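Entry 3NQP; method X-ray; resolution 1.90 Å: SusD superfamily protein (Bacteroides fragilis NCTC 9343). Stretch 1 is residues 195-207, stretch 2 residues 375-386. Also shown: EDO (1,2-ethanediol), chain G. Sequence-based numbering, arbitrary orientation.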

ATOM      1  N   LYS A 195      17.537  -3.219  -1.688  1.00 14.61           N
ATOM      2  CA  LYS A 195      16.122  -2.926  -1.802  1.00 15.53           C
ATOM      3  C   LYS A 195      15.369  -2.723  -0.489  1.00 16.21           C
ATOM      4  O   LYS A 195      14.176  -2.611  -0.510  1.00 17.13           O
ATOM      5  N   VAL A 196      16.077  -2.641   0.637  1.00 16.26           N
ATOM      6  CA  VAL A 196      15.431  -2.301   1.909  1.00 16.69           C
ATOM      7  C   VAL A 196      15.889  -0.988   2.550  1.00 17.60           C
ATOM      8  O   VAL A 196      15.496  -0.664   3.671  1.00 16.35           O
ATOM      9  N   TYR A 197      16.694  -0.244   1.805  1.00 14.40           N
ATOM     10  CA  TYR A 197      16.991   1.168   2.060  1.00 17.13           C
ATOM     11  C   TYR A 197      16.428   1.964   0.899  1.00 15.56           C
ATOM     12  O   TYR A 197      16.406   1.494  -0.227  1.00 15.93           O
ATOM     13  N   TRP A 198      15.982   3.176   1.171  1.00 16.28           N
ATOM     14  CA  TRP A 198      15.380   4.003   0.139  1.00 14.28           C
ATOM     15  C   TRP A 198      16.415   4.325  -0.923  1.00 14.78           C
ATOM     16  O   TRP A 198      17.612   4.385  -0.626  1.00 16.26           O
ATOM     17  N   SER A 199      15.971   4.460  -2.171  1.00 13.38           N
ATOM     18  CA  SER A 199      16.870   4.531  -3.325  1.00 12.31           C
ATOM     19  C   SER A 199      16.318   5.538  -4.308  1.00 15.82           C
ATOM     20  O   SER A 199      15.179   5.989  -4.166  1.00 15.36           O
ATOM     21  N   LYS A 200      17.100   5.832  -5.335  1.00 15.63           N
ATOM     22  CA  LYS A 200      16.665   6.707  -6.438  1.00 13.97           C
ATOM     23  C   LYS A 200      15.424   6.166  -7.147  1.00 13.61           C
ATOM     24  O   LYS A 200      14.449   6.898  -7.415  1.00 10.57           O
ATOM     25  N   ALA A 201      15.425   4.882  -7.442  1.00 12.05           N
ATOM     26  CA  ALA A 201      14.239   4.260  -8.013  1.00 12.07           C
ATOM     27  C   ALA A 201      12.984   4.476  -7.158  1.00 12.62           C
ATOM     28  O   ALA A 201      11.908   4.676  -7.654  1.00 14.21           O
ATOM     29  N   ALA A 202      13.134   4.366  -5.857  1.00 11.55           N
ATOM     30  CA  ALA A 202      12.028   4.518  -4.952  1.00 10.54           C
ATOM     31  C   ALA A 202      11.479   5.935  -5.020  1.00 10.69           C
ATOM     32  O   ALA A 202      10.234   6.129  -5.028  1.00 10.93           O
ATOM     33  N   THR A 203      12.383   6.922  -5.073  1.00  9.55           N
ATOM     34  CA  THR A 203      11.966   8.305  -5.261  1.00  9.27           C
ATOM     35  C   THR A 203      11.228   8.488  -6.594  1.00 11.42           C
ATOM     36  O   THR A 203      10.199   9.210  -6.671  1.00 11.15           O
ATOM     37  N   GLU A 204      11.719   7.850  -7.643  1.00 11.63           N
ATOM     38  CA  GLU A 204      11.043   7.937  -8.949  1.00 11.39           C
ATOM     39  C   GLU A 204       9.629   7.290  -8.900  1.00 10.33           C
ATOM     40  O   GLU A 204       8.701   7.814  -9.497  1.00 11.29           O
ATOM     41  N   CYS A 205       9.485   6.159  -8.198  1.00  9.71           N
ATOM     42  CA  CYS A 205       8.179   5.552  -7.987  1.00 11.40           C
ATOM     43  C   CYS A 205       7.219   6.502  -7.255  1.00 11.10           C
ATOM     44  O   CYS A 205       6.087   6.712  -7.664  1.00  8.74           O
ATOM     45  N   LEU A 206       7.685   7.028  -6.146  1.00 12.08           N
ATOM     46  CA  LEU A 206       6.950   8.021  -5.404  1.00 11.68           C
ATOM     47  C   LEU A 206       6.591   9.200  -6.289  1.00 10.85           C
ATOM     48  O   LEU A 206       5.467   9.712  -6.195  1.00 13.40           O
HETATM   49  N   MSE A 207       7.488   9.652  -7.152  1.00 13.09           N
HETATM   50  CA  MSE A 207       7.124  10.786  -8.023  1.00 10.57           C
HETATM   51  C   MSE A 207       6.024  10.367  -8.980  1.00 10.75           C
HETATM   52  O   MSE A 207       5.107  11.118  -9.249  1.00 11.26           O
ATOM     53  N   GLY A 375       7.721 -11.887   6.559  1.00 13.53           N
ATOM     54  CA  GLY A 375       7.520 -11.428   5.184  1.00 13.81           C
ATOM     55  C   GLY A 375       7.802  -9.920   5.065  1.00 13.28           C
ATOM     56  O   GLY A 375       7.387  -9.158   5.919  1.00 12.33           O
ATOM     57  N   ASP A 376       8.538  -9.489   4.051  1.00 12.87           N
ATOM     58  CA  ASP A 376       8.855  -8.055   3.930  1.00 11.09           C
ATOM     59  C   ASP A 376       7.616  -7.311   3.455  1.00 11.08           C
ATOM     60  O   ASP A 376       6.762  -7.886   2.749  1.00 12.66           O
ATOM     61  N   TYR A 377       7.484  -6.046   3.859  1.00  9.57           N
ATOM     62  CA  TYR A 377       6.353  -5.228   3.380  1.00 10.27           C
ATOM     63  C   TYR A 377       6.761  -4.451   2.109  1.00 11.51           C
ATOM     64  O   TYR A 377       7.474  -3.439   2.189  1.00 11.49           O
ATOM     65  N   ILE A 378       6.335  -4.933   0.942  1.00 11.28           N
ATOM     66  CA  ILE A 378       6.758  -4.323  -0.343  1.00 10.72           C
ATOM     67  C   ILE A 378       5.919  -3.085  -0.523  1.00 14.47           C
ATOM     68  O   ILE A 378       4.689  -3.180  -0.423  1.00 11.24           O
ATOM     69  N   PHE A 379       6.566  -1.933  -0.722  1.00 12.61           N
ATOM     70  CA  PHE A 379       5.891  -0.690  -1.022  1.00 11.30           C
ATOM     71  C   PHE A 379       5.803  -0.457  -2.532  1.00 11.40           C
ATOM     72  O   PHE A 379       4.774  -0.019  -3.001  1.00 10.65           O
ATOM     73  N   TYR A 380       6.872  -0.734  -3.285  1.00 11.25           N
ATOM     74  CA  TYR A 380       6.824  -0.624  -4.751  1.00 10.94           C
ATOM     75  C   TYR A 380       7.434  -1.867  -5.380  1.00 13.28           C
ATOM     76  O   TYR A 380       8.544  -2.225  -5.006  1.00 11.84           O
ATOM     77  N   ARG A 381       6.710  -2.492  -6.312  1.00 11.40           N
ATOM     78  CA  ARG A 381       7.289  -3.539  -7.183  1.00  9.93           C
ATOM     79  C   ARG A 381       6.805  -3.348  -8.647  1.00 11.33           C
ATOM     80  O   ARG A 381       5.929  -2.519  -8.925  1.00 11.43           O
ATOM     81  N   LEU A 382       7.393  -4.067  -9.582  1.00 10.19           N
ATOM     82  CA  LEU A 382       7.254  -3.693 -10.989  1.00  9.34           C
ATOM     83  C   LEU A 382       5.805  -3.700 -11.528  1.00 10.91           C
ATOM     84  O   LEU A 382       5.466  -2.793 -12.268  1.00 11.42           O
ATOM     85  N   PRO A 383       4.942  -4.709 -11.198  1.00 10.62           N
ATOM     86  CA  PRO A 383       3.580  -4.625 -11.734  1.00 10.95           C
ATOM     87  C   PRO A 383       2.790  -3.372 -11.290  1.00 11.28           C
ATOM     88  O   PRO A 383       1.859  -2.933 -12.003  1.00 10.72           O
ATOM     89  N   TRP A 384       3.147  -2.797 -10.151  1.00 11.07           N
ATOM     90  CA  TRP A 384       2.577  -1.490  -9.748  1.00 10.46           C
ATOM     91  C   TRP A 384       2.957  -0.431 -10.785  1.00 10.74           C
ATOM     92  O   TRP A 384       2.141   0.423 -11.136  1.00  9.46           O
ATOM     93  N   VAL A 385       4.187  -0.485 -11.283  1.00 11.51           N
ATOM     94  CA  VAL A 385       4.672   0.520 -12.233  1.00 10.85           C
ATOM     95  C   VAL A 385       3.846   0.358 -13.521  1.00 12.92           C
ATOM     96  O   VAL A 385       3.288   1.331 -14.065  1.00 10.68           O
ATOM     97  N   TYR A 386       3.700  -0.884 -13.952  1.00  9.34           N
ATOM     98  CA  TYR A 386       2.863  -1.161 -15.096  1.00  9.61           C
ATOM     99  C   TYR A 386       1.404  -0.686 -14.979  1.00 11.57           C
ATOM    100  O   TYR A 386       0.889  -0.099 -15.921  1.00  8.98           O
TER

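No hydrogen bond crosses between these two stretches; C205 CB sits over one face of the Y380 ring, and C205 and Y380 have the largest covered areas in a contact that buries 322 Å² with both sides summed. C205, on the helix that begins at K200, points toward stretch 2 with chi1 in m (-76°), and its CB sits 3.5 Å from the centroid of the Y380 ring, only 8° off the ring normal, a CH-pi contact. The closest atoms of the pair are C205 CB and Y380 CG, 3.6 Å apart. C205 SG lies obliquely to the same ring, 4.5 Å from its centroid, and reaches V385 CG2 at 4.1 Å; V385 has chi1 in t (176°). Y380 answers from the strand just before the second helix: its CB also points toward stretch 1, and chi1 m (-60°) with chi2 -67° places one ring face against C205 CB.

W198 meets the edge of the Y380 ring, with W198 CH2 4.1 Å from Y380 CE2. The W198 CA-to-CB bond runs sideways, but chi1 t (-166°) and chi2 -91° bring the end of the indole nearer. A202 contributes its backbone, A202 O lying 4.0 Å from Y380 CE2, while that same oxygen accepts the helical hydrogen bond from L206 N at 2.9 Å. At the far end of the tyrosine, L206 CD1 comes within 3.4 Å of Y380 OH; L206 has chi1 t and chi2 p. The hydroxyl finds its hydrogen-bonding partner just outside the two stretches.

W384, on the second helix, points toward stretch 1 with chi1 t (177°) and chi2 92°. The edge of its ring meets the backbone of the cysteine, W384 CH2 standing 3.4 Å from C205 O, and W384 CZ3 lies 4.0 Å from C205 CB.

Two side-chain hydrogen bonds lie within stretch 1. W198 NE1 donates to T203 OG1 at 2.9 Å, tying the indole to the first helix, and S199, with chi1 p (63°), caps that helix by accepting from A202 N through its OG at 3.3 Å. Away from the cysteine, V196 (chi1 m) touches D376 (chi1 m), V196 CG1 to D376 OD2 at 4.0 Å; both carboxylate oxygens are hydrogen-bonded elsewhere in the structure. The 1,2-ethanediol, probably from the crystallisation liquor, gives Y197 OH a weak hydrogen bond from its O2 at 3.3 Å, on a side chain out of reach of stretch 2.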

ATOM      1  CB  LYS A 195      15.466  -3.945  -2.732  1.00 13.14           C
ATOM      2  CG  LYS A 195      15.930  -3.668  -4.194  1.00 18.45           C
ATOM      3  CD  LYS A 195      15.621  -4.767  -5.158  1.00 18.53           C
ATOM      4  CE  LYS A 195      15.998  -4.414  -6.588  1.00 13.33           C
ATOM      5  NZ  LYS A 195      15.291  -5.308  -7.587  1.00 13.98           N
ATOM      6  CB  VAL A 196      15.522  -3.478   2.885  1.00 19.90           C
ATOM      7  CG1 VAL A 196      14.721  -4.714   2.246  1.00 12.30           C
ATOM      8  CG2 VAL A 196      17.035  -3.805   3.272  1.00 14.80           C
ATOM      9  CB  TYR A 197      18.502   1.391   2.173  1.00 17.56           C
ATOM     10  CG  TYR A 197      19.038   0.859   3.470  1.00 16.30           C
ATOM     11  CD1 TYR A 197      19.377  -0.483   3.616  1.00 24.87           C
ATOM     12  CD2 TYR A 197      19.145   1.694   4.590  1.00 23.37           C
ATOM     13  CE1 TYR A 197      19.855  -0.984   4.851  1.00 27.33           C
ATOM     14  CE2 TYR A 197      19.606   1.228   5.799  1.00 20.42           C
ATOM     15  CZ  TYR A 197      19.956  -0.125   5.935  1.00 31.88           C
ATOM     16  OH  TYR A 197      20.425  -0.598   7.132  1.00 31.62           O
ATOM     17  CB  TRP A 198      14.811   5.273   0.775  1.00 12.22           C
ATOM     18  CG  TRP A 198      13.872   6.052  -0.126  1.00 15.00           C
ATOM     19  CD1 TRP A 198      14.214   7.049  -0.969  1.00 16.29           C
ATOM     20  CD2 TRP A 198      12.475   5.851  -0.288  1.00 10.33           C
ATOM     21  NE1 TRP A 198      13.113   7.520  -1.620  1.00 12.09           N
ATOM     22  CE2 TRP A 198      12.024   6.809  -1.209  1.00 13.66           C
ATOM     23  CE3 TRP A 198      11.542   4.978   0.292  1.00 11.62           C
ATOM     24  CZ2 TRP A 198      10.687   6.941  -1.564  1.00 14.26           C
ATOM     25  CZ3 TRP A 198      10.219   5.103  -0.087  1.00 13.03           C
ATOM     26  CH2 TRP A 198       9.810   6.055  -1.012  1.00 18.34           C
ATOM     27  CB  SER A 199      16.953   3.161  -4.016  1.00 13.37           C
ATOM     28  OG  SER A 199      15.647   2.768  -4.537  1.00 16.50           O
ATOM     29  CB  LYS A 200      17.810   6.933  -7.405  1.00 14.12           C
ATOM     30  CG  LYS A 200      17.536   7.957  -8.496  1.00 12.87           C
ATOM     31  CD  LYS A 200      18.641   7.918  -9.506  1.00 10.21           C
ATOM     32  CE  LYS A 200      18.245   8.615 -10.739  1.00 15.10           C
ATOM     33  NZ  LYS A 200      19.332   8.790 -11.663  1.00 12.27           N
ATOM     34  CB  ALA A 201      14.480   2.811  -8.212  1.00 10.45           C
ATOM     35  CB  ALA A 202      12.456   4.153  -3.513  1.00  9.41           C
ATOM     36  CB  THR A 203      13.124   9.296  -5.147  1.00  9.76           C
ATOM     37  OG1 THR A 203      13.536   9.361  -3.780  1.00 14.69           O
ATOM     38  CG2 THR A 203      12.688  10.750  -5.627  1.00  8.83           C
ATOM     39  CB  GLU A 204      11.882   7.325 -10.058  1.00 12.57           C
ATOM     40  CG  GLU A 204      13.120   8.134 -10.380  1.00 13.28           C
ATOM     41  CD  GLU A 204      13.512   8.076 -11.821  1.00 14.85           C
ATOM     42  OE1 GLU A 204      13.018   8.935 -12.578  1.00 14.66           O
ATOM     43  OE2 GLU A 204      14.263   7.165 -12.194  1.00 18.53           O
ATOM     44  CB  CYS A 205       8.281   4.273  -7.160  1.00 13.25           C
ATOM     45  SG  CYS A 205       8.927   2.881  -8.136  1.00 11.38           S
ATOM     46  CB  LEU A 206       7.721   8.470  -4.153  1.00 12.29           C
ATOM     47  CG  LEU A 206       7.007   9.391  -3.176  1.00 11.99           C
ATOM     48  CD1 LEU A 206       5.639   8.847  -2.759  1.00  7.37           C
ATOM     49  CD2 LEU A 206       7.911   9.571  -1.941  1.00 11.07           C
HETATM   50  CB  MSE A 207       8.320  11.379  -8.791  1.00 11.63           C
HETATM   51  CG  MSE A 207       9.372  11.971  -7.908  1.00 14.58           C
HETATM   52 SE   MSE A 207      10.866  12.687  -8.882  0.75 10.86          SE
HETATM   53  CE  MSE A 207      10.010  14.312  -9.392  1.00 15.09           C
ATOM     54  CB  ASP A 376       9.975  -7.817   2.908  1.00 14.13           C
ATOM     55  CG  ASP A 376      11.391  -8.078   3.468  1.00 13.92           C
ATOM     56  OD1 ASP A 376      11.525  -8.449   4.662  1.00 11.78           O
ATOM     57  OD2 ASP A 376      12.367  -7.905   2.664  1.00 12.49           O
ATOM     58  CB  TYR A 377       5.844  -4.301   4.524  1.00 10.61           C
ATOM     59  CG  TYR A 377       4.589  -4.803   5.209  1.00  8.45           C
ATOM     60  CD1 TYR A 377       4.490  -6.114   5.667  1.00 12.35           C
ATOM     61  CD2 TYR A 377       3.462  -4.004   5.321  1.00 12.19           C
ATOM     62  CE1 TYR A 377       3.339  -6.570   6.259  1.00  7.31           C
ATOM     63  CE2 TYR A 377       2.302  -4.476   5.877  1.00 12.14           C
ATOM     64  CZ  TYR A 377       2.231  -5.740   6.343  1.00 10.24           C
ATOM     65  OH  TYR A 377       1.041  -6.183   6.862  1.00 11.51           O
ATOM     66  CB  ILE A 378       6.496  -5.280  -1.540  1.00 11.38           C
ATOM     67  CG1 ILE A 378       7.242  -6.597  -1.298  1.00 10.94           C
ATOM     68  CG2 ILE A 378       6.834  -4.551  -2.886  1.00  6.77           C
ATOM     69  CD1 ILE A 378       6.934  -7.761  -2.232  1.00 11.24           C
ATOM     70  CB  PHE A 379       6.617   0.500  -0.370  1.00 12.11           C
ATOM     71  CG  PHE A 379       6.407   0.621   1.106  1.00 14.21           C
ATOM     72  CD1 PHE A 379       5.656  -0.291   1.828  1.00 14.24           C
ATOM     73  CD2 PHE A 379       7.007   1.663   1.776  1.00 13.94           C
ATOM     74  CE1 PHE A 379       5.472  -0.122   3.202  1.00 11.35           C
ATOM     75  CE2 PHE A 379       6.823   1.841   3.134  1.00 15.94           C
ATOM     76  CZ  PHE A 379       6.068   0.964   3.847  1.00 10.34           C
ATOM     77  CB  TYR A 380       7.607   0.563  -5.257  1.00 13.70           C
ATOM     78  CG  TYR A 380       7.123   1.870  -4.754  1.00 11.51           C
ATOM     79  CD1 TYR A 380       5.865   2.351  -5.147  1.00 11.94           C
ATOM     80  CD2 TYR A 380       7.865   2.623  -3.861  1.00 13.66           C
ATOM     81  CE1 TYR A 380       5.386   3.528  -4.716  1.00 12.47           C
ATOM     82  CE2 TYR A 380       7.369   3.862  -3.403  1.00 19.20           C
ATOM     83  CZ  TYR A 380       6.118   4.298  -3.831  1.00 22.56           C
ATOM     84  OH  TYR A 380       5.571   5.507  -3.435  1.00 20.72           O
ATOM     85  CB  ARG A 381       6.960  -4.915  -6.628  1.00 11.60           C
ATOM     86  CG  ARG A 381       5.532  -5.198  -6.440  1.00  8.88           C
ATOM     87  CD  ARG A 381       5.325  -6.631  -5.958  1.00  9.13           C
ATOM     88  NE  ARG A 381       3.919  -6.907  -5.716  1.00 10.34           N
ATOM     89  CZ  ARG A 381       3.060  -7.473  -6.579  1.00 12.15           C
ATOM     90  NH1 ARG A 381       3.406  -7.863  -7.799  1.00 13.27           N
ATOM     91  NH2 ARG A 381       1.812  -7.652  -6.206  1.00 10.84           N
ATOM     92  CB  LEU A 382       8.181  -4.567 -11.864  1.00 10.46           C
ATOM     93  CG  LEU A 382       8.612  -4.013 -13.208  1.00 13.61           C
ATOM     94  CD1 LEU A 382       9.436  -2.689 -12.939  1.00 14.20           C
ATOM     95  CD2 LEU A 382       9.439  -5.116 -13.968  1.00 12.29           C
ATOM     96  CB  PRO A 383       2.884  -5.916 -11.215  1.00 13.93           C
ATOM     97  CG  PRO A 383       4.021  -6.894 -11.005  1.00  9.65           C
ATOM     98  CD  PRO A 383       5.159  -5.969 -10.485  1.00  9.95           C
ATOM     99  CB  TRP A 384       3.000  -1.103  -8.317  1.00  9.04           C
ATOM    100  CG  TRP A 384       2.505   0.259  -7.875  1.00 12.46           C
ATOM    101  CD1 TRP A 384       1.355   0.539  -7.212  1.00 12.22           C
ATOM    102  CD2 TRP A 384       3.168   1.486  -8.061  1.00 11.57           C
ATOM    103  NE1 TRP A 384       1.238   1.883  -6.991  1.00 12.34           N
ATOM    104  CE2 TRP A 384       2.339   2.494  -7.520  1.00  9.82           C
ATOM    105  CE3 TRP A 384       4.379   1.851  -8.674  1.00 13.51           C
ATOM    106  CZ2 TRP A 384       2.687   3.848  -7.558  1.00 12.33           C
ATOM    107  CZ3 TRP A 384       4.737   3.164  -8.677  1.00 15.76           C
ATOM    108  CH2 TRP A 384       3.900   4.152  -8.136  1.00 16.22           C
ATOM    109  CB  VAL A 385       6.214   0.481 -12.462  1.00 11.67           C
ATOM    110  CG1 VAL A 385       6.592   1.479 -13.525  1.00  9.13           C
ATOM    111  CG2 VAL A 385       7.033   0.719 -11.112  1.00  8.77           C
ATOM    112  CB  TYR A 386       2.826  -2.672 -15.401  1.00 10.40           C
ATOM    113  CG  TYR A 386       4.111  -3.369 -15.796  1.00  7.25           C
ATOM    114  CD1 TYR A 386       5.100  -2.741 -16.541  1.00 16.51           C
ATOM    115  CD2 TYR A 386       4.246  -4.749 -15.561  1.00 14.07           C
ATOM    116  CE1 TYR A 386       6.253  -3.431 -16.930  1.00 16.98           C
ATOM    117  CE2 TYR A 386       5.384  -5.425 -15.937  1.00 14.85           C
ATOM    118  CZ  TYR A 386       6.364  -4.772 -16.646  1.00 16.70           C
ATOM    119  OH  TYR A 386       7.466  -5.459 -17.015  1.00 16.28           O
TER
HETATM  120  C1  EDO G1007      16.960  -3.235   7.874  1.00 41.99           C
HETATM  121  O1  EDO G1007      16.375  -3.425   9.179  1.00 45.18           O
HETATM  122  C2  EDO G1007      16.688  -1.816   7.391  1.00 38.78           C
HETATM  123  O2  EDO G1007      17.370  -0.913   8.273  1.00 46.66           O